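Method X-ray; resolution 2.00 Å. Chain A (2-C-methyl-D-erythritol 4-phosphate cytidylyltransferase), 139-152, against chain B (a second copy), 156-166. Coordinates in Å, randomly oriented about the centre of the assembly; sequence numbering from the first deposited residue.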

# COMPACT_ATOMS: atom_id res chain seq x y z
N LYS A 139 -5.35 6.74 4.35
CA LYS A 139 -6.39 5.79 4.03
C LYS A 139 -5.88 4.90 2.90
O LYS A 139 -5.29 5.39 1.94
N SER A 140 -6.07 3.59 3.05
CA SER A 140 -5.53 2.68 2.05
C SER A 140 -6.29 2.85 0.76
O SER A 140 -7.53 2.78 0.73
N LYS A 141 -5.54 3.11 -0.31
CA LYS A 141 -6.10 3.16 -1.64
C LYS A 141 -6.32 1.76 -2.21
O LYS A 141 -7.19 1.58 -3.05
N ASP A 142 -5.54 0.78 -1.78
CA ASP A 142 -5.77 -0.61 -2.19
C ASP A 142 -6.76 -1.27 -1.24
O ASP A 142 -6.71 -1.03 -0.04
N THR A 143 -7.66 -2.10 -1.75
CA THR A 143 -8.65 -2.71 -0.87
C THR A 143 -8.06 -3.85 -0.06
O THR A 143 -7.51 -4.80 -0.62
N VAL A 144 -8.21 -3.75 1.26
CA VAL A 144 -7.69 -4.74 2.19
C VAL A 144 -8.70 -5.85 2.53
O VAL A 144 -9.90 -5.57 2.68
N LYS A 145 -8.22 -7.09 2.63
CA LYS A 145 -9.04 -8.19 3.17
C LYS A 145 -8.30 -8.78 4.34
O LYS A 145 -7.07 -8.85 4.32
N ILE A 146 -9.04 -9.23 5.35
CA ILE A 146 -8.48 -10.10 6.38
C ILE A 146 -8.72 -11.54 5.96
O ILE A 146 -9.86 -11.92 5.66
N ILE A 147 -7.67 -12.36 5.91
CA ILE A 147 -7.81 -13.73 5.44
C ILE A 147 -7.43 -14.71 6.56
O ILE A 147 -6.86 -14.29 7.56
N ASP A 148 -7.73 -16.00 6.40
CA ASP A 148 -7.40 -16.98 7.44
C ASP A 148 -6.22 -17.86 7.07
O ASP A 148 -5.60 -17.66 6.02
N ASP A 149 -5.92 -18.85 7.91
CA ASP A 149 -4.76 -19.74 7.71
C ASP A 149 -4.88 -20.64 6.50
O ASP A 149 -3.88 -21.16 6.01
N ASP A 150 -6.10 -20.86 6.02
CA ASP A 150 -6.26 -21.71 4.84
C ASP A 150 -6.37 -20.90 3.56
O ASP A 150 -6.79 -21.43 2.52
N MSE A 151 -5.98 -19.62 3.64
CA MSE A 151 -6.07 -18.69 2.50
C MSE A 151 -7.50 -18.52 1.97
O MSE A 151 -7.75 -18.62 0.77
N TYR A 152 -8.45 -18.29 2.88
CA TYR A 152 -9.79 -17.89 2.48
C TYR A 152 -10.03 -16.53 3.07
O TYR A 152 -9.40 -16.17 4.06
N THR B 156 -4.56 -2.80 15.70
CA THR B 156 -3.66 -3.17 14.61
C THR B 156 -3.90 -4.64 14.32
O THR B 156 -3.65 -5.47 15.17
N PRO B 157 -4.40 -4.97 13.13
CA PRO B 157 -4.65 -6.39 12.86
C PRO B 157 -3.34 -7.15 12.76
O PRO B 157 -2.31 -6.52 12.46
N ASN B 158 -3.37 -8.46 12.97
CA ASN B 158 -2.21 -9.30 12.72
C ASN B 158 -1.75 -9.14 11.27
O ASN B 158 -2.49 -9.45 10.32
N ARG B 159 -0.51 -8.68 11.08
CA ARG B 159 -0.05 -8.34 9.73
C ARG B 159 0.06 -9.55 8.78
O ARG B 159 0.06 -9.39 7.57
N ASP B 160 0.15 -10.75 9.33
CA ASP B 160 0.25 -11.93 8.48
C ASP B 160 -1.07 -12.25 7.78
O ASP B 160 -1.13 -13.09 6.89
N TYR B 161 -2.13 -11.55 8.18
CA TYR B 161 -3.44 -11.86 7.63
C TYR B 161 -4.05 -10.69 6.90
O TYR B 161 -5.21 -10.76 6.48
N VAL B 162 -3.28 -9.61 6.75
CA VAL B 162 -3.73 -8.42 6.04
C VAL B 162 -3.26 -8.46 4.59
O VAL B 162 -2.07 -8.39 4.32
N TYR B 163 -4.21 -8.54 3.66
CA TYR B 163 -3.87 -8.66 2.24
C TYR B 163 -4.49 -7.56 1.39
O TYR B 163 -5.63 -7.15 1.62
N ASN B 164 -3.74 -7.10 0.39
CA ASN B 164 -4.25 -6.14 -0.60
C ASN B 164 -4.69 -6.87 -1.86
O ASN B 164 -3.90 -7.61 -2.44
N ILE B 165 -5.94 -6.69 -2.31
CA ILE B 165 -6.40 -7.40 -3.48
C ILE B 165 -5.83 -6.76 -4.73
O ILE B 165 -5.47 -5.58 -4.73
N GLN B 166 -5.74 -7.56 -5.79
CA GLN B 166 -5.40 -7.03 -7.11
C GLN B 166 -6.35 -7.74 -8.09
O GLN B 166 -7.47 -8.05 -7.71

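Strand 144-147 of chain A pairs antiparallel with the chain B strand through Val162(B), Tyr163(B) and Asn164(B), and four backbone hydrogen bonds cross the seam. Lys145(A) N donates to Tyr163(B) O (2.8 Å, 164° at the hydrogen), and Tyr163(B) N returns the bond to Lys145(A) O (3.0 Å, 168°). The ladder continues with Ile165(B) N to Thr143(A) O (3.0 Å) and Ile147(A) N to Tyr161(B) O (3.0 Å).

Alternation sorts the side chains. Val144(A) (t), Ile146(A) (m, m), Val162(B) (t) and Asn164(B) (m) share one face, where Val144(A) CG1 meets Val162(B) CG1 at 3.7 Å and Ile146(A) CD1 reaches Val162(B) CG2 at 4.0 Å. Lys145(A) and Tyr163(B) (m) take the other. Lys145(A) CG lies 3.5 Å from Ile165(B) CG2, while its NZ is satisfied elsewhere in the structure. Ile147(A) (p, t) starts sideways, but its CD1 ends over the Tyr163(B) ring face, 3.8 Å from the centroid and 27° off the normal, a CH-pi contact. Selenomethionine Met151(A) approaches the same ring obliquely, SE 5.2 Å from its centroid.

The direct side-chain hydrogen bond across the seam is very short: Tyr161(B) OH donates to Asp149(A) OD1 at 2.4 Å, with the carboxylate oxygen at the ring edge.

Water serves the opposite end. Waters 2 and 3 each bridge Asp142(A) OD1 (3.0 and 3.1 Å from their O atoms) to Ile165(B) O (3.0 and 2.8 Å), donating to both; water 3 also accepts from Thr143(A) N at 3.0 Å. Water 1 donates to Asn164(B) OD1 (2.5 Å from its O) and weakly to Ser140(A) OG (3.5 Å). That hydroxyl spends its own proton on Asp142(A) O, with OG 2.6 Å from the carbonyl oxygen.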

# COMPACT_ATOMS: atom_id res chain seq x y z
CB LYS A 139 -7.68 6.48 3.59
CG LYS A 139 -8.81 5.48 3.36
CD LYS A 139 -10.09 6.19 2.92
CE LYS A 139 -10.81 6.79 4.13
NZ LYS A 139 -11.80 7.81 3.68
CB SER A 140 -5.60 1.23 2.52
OG SER A 140 -5.20 0.37 1.47
CB LYS A 141 -5.20 3.97 -2.57
CG LYS A 141 -5.36 5.46 -2.43
CD LYS A 141 -4.52 6.19 -3.50
CE LYS A 141 -4.65 7.71 -3.37
NZ LYS A 141 -3.80 8.48 -4.33
CB ASP A 142 -4.47 -1.41 -2.17
CG ASP A 142 -3.53 -1.02 -3.29
OD1 ASP A 142 -3.87 -1.29 -4.46
OD2 ASP A 142 -2.46 -0.46 -2.99
CB THR A 143 -9.85 -3.25 -1.67
OG1 THR A 143 -10.52 -2.16 -2.30
CG2 THR A 143 -10.83 -3.98 -0.74
CB VAL A 144 -7.27 -4.06 3.51
CG1 VAL A 144 -7.01 -5.09 4.59
CG2 VAL A 144 -6.04 -3.21 3.27
CB LYS A 145 -9.25 -9.30 2.14
CG LYS A 145 -9.84 -8.86 0.81
CD LYS A 145 -11.35 -9.02 0.73
CE LYS A 145 -11.83 -8.70 -0.69
NZ LYS A 145 -13.32 -8.77 -0.78
CB ILE A 146 -9.17 -9.86 7.73
CG1 ILE A 146 -9.01 -8.40 8.15
CG2 ILE A 146 -8.57 -10.79 8.79
CD1 ILE A 146 -7.58 -7.95 8.15
CB ILE A 147 -6.93 -13.97 4.21
CG1 ILE A 147 -5.48 -14.08 4.66
CG2 ILE A 147 -7.07 -12.80 3.20
CD1 ILE A 147 -4.64 -14.91 3.74
CB ASP A 148 -8.62 -17.83 7.84
CG ASP A 148 -9.14 -18.69 6.70
OD1 ASP A 148 -8.38 -19.04 5.77
OD2 ASP A 148 -10.35 -19.04 6.74
CB ASP A 149 -4.56 -20.62 8.94
CG ASP A 149 -4.12 -19.84 10.15
OD1 ASP A 149 -2.94 -19.40 10.16
OD2 ASP A 149 -4.94 -19.67 11.07
CB ASP A 150 -7.47 -22.62 5.01
CG ASP A 150 -7.28 -23.65 6.10
OD1 ASP A 150 -6.13 -24.12 6.28
OD2 ASP A 150 -8.27 -23.98 6.78
CB MSE A 151 -5.15 -19.11 1.34
CG MSE A 151 -3.67 -19.14 1.70
SE MSE A 151 -2.97 -17.34 1.83
CE MSE A 151 -2.99 -16.86 -0.06
CB TYR A 152 -10.83 -18.88 3.00
CG TYR A 152 -10.84 -20.19 2.26
CD1 TYR A 152 -11.55 -20.34 1.08
CD2 TYR A 152 -10.13 -21.29 2.73
CE1 TYR A 152 -11.58 -21.54 0.40
CE2 TYR A 152 -10.14 -22.50 2.05
CZ TYR A 152 -10.87 -22.61 0.88
OH TYR A 152 -10.88 -23.80 0.18
CB THR B 156 -2.21 -3.00 15.07
OG1 THR B 156 -2.05 -1.67 15.60
CG2 THR B 156 -1.22 -3.24 13.91
CB PRO B 157 -5.31 -6.39 11.47
CG PRO B 157 -5.67 -4.98 11.18
CD PRO B 157 -4.73 -4.11 12.00
CB ASN B 158 -2.56 -10.75 13.03
CG ASN B 158 -1.35 -11.67 12.98
OD1 ASN B 158 -0.43 -11.47 12.19
ND2 ASN B 158 -1.36 -12.70 13.82
CB ARG B 159 1.28 -7.57 9.78
CG ARG B 159 2.40 -8.36 10.42
CD ARG B 159 3.77 -7.70 10.20
NE ARG B 159 4.22 -7.84 8.82
CZ ARG B 159 4.82 -8.93 8.33
NH1 ARG B 159 5.18 -8.97 7.06
NH2 ARG B 159 5.05 -9.98 9.11
CB ASP B 160 0.73 -13.13 9.29
CG ASP B 160 2.19 -13.00 9.71
OD1 ASP B 160 2.98 -12.46 8.91
OD2 ASP B 160 2.53 -13.43 10.84
CB TYR B 161 -4.37 -12.40 8.72
CG TYR B 161 -3.85 -13.68 9.32
CD1 TYR B 161 -3.84 -14.86 8.59
CD2 TYR B 161 -3.35 -13.71 10.61
CE1 TYR B 161 -3.35 -16.04 9.14
CE2 TYR B 161 -2.87 -14.89 11.16
CZ TYR B 161 -2.87 -16.04 10.43
OH TYR B 161 -2.38 -17.21 10.98
CB VAL B 162 -3.19 -7.13 6.69
CG1 VAL B 162 -3.62 -5.91 5.88
CG2 VAL B 162 -3.70 -7.02 8.14
CB TYR B 163 -4.30 -10.04 1.73
CG TYR B 163 -3.31 -11.16 2.03
CD1 TYR B 163 -3.06 -11.56 3.33
CD2 TYR B 163 -2.65 -11.82 1.01
CE1 TYR B 163 -2.16 -12.58 3.61
CE2 TYR B 163 -1.76 -12.85 1.27
CZ TYR B 163 -1.53 -13.23 2.56
OH TYR B 163 -0.64 -14.24 2.82
CB ASN B 164 -3.14 -5.16 -0.98
CG ASN B 164 -2.73 -4.27 0.19
OD1 ASN B 164 -3.57 -3.65 0.84
ND2 ASN B 164 -1.43 -4.18 0.45
CB ILE B 165 -7.95 -7.47 -3.62
CG1 ILE B 165 -8.53 -6.09 -3.98
CG2 ILE B 165 -8.58 -8.05 -2.35
CD1 ILE B 165 -10.05 -6.12 -4.26
CB GLN B 166 -3.92 -7.27 -7.42
CG GLN B 166 -3.46 -8.74 -7.33
CD GLN B 166 -1.95 -8.93 -7.47
OE1 GLN B 166 -1.49 -9.81 -8.21
NE2 GLN B 166 -1.16 -8.14 -6.72
O HOH W 1 -2.72 -1.91 2.39
O HOH W 2 -3.45 -3.81 -5.97
O HOH W 3 -6.47 -3.02 -4.31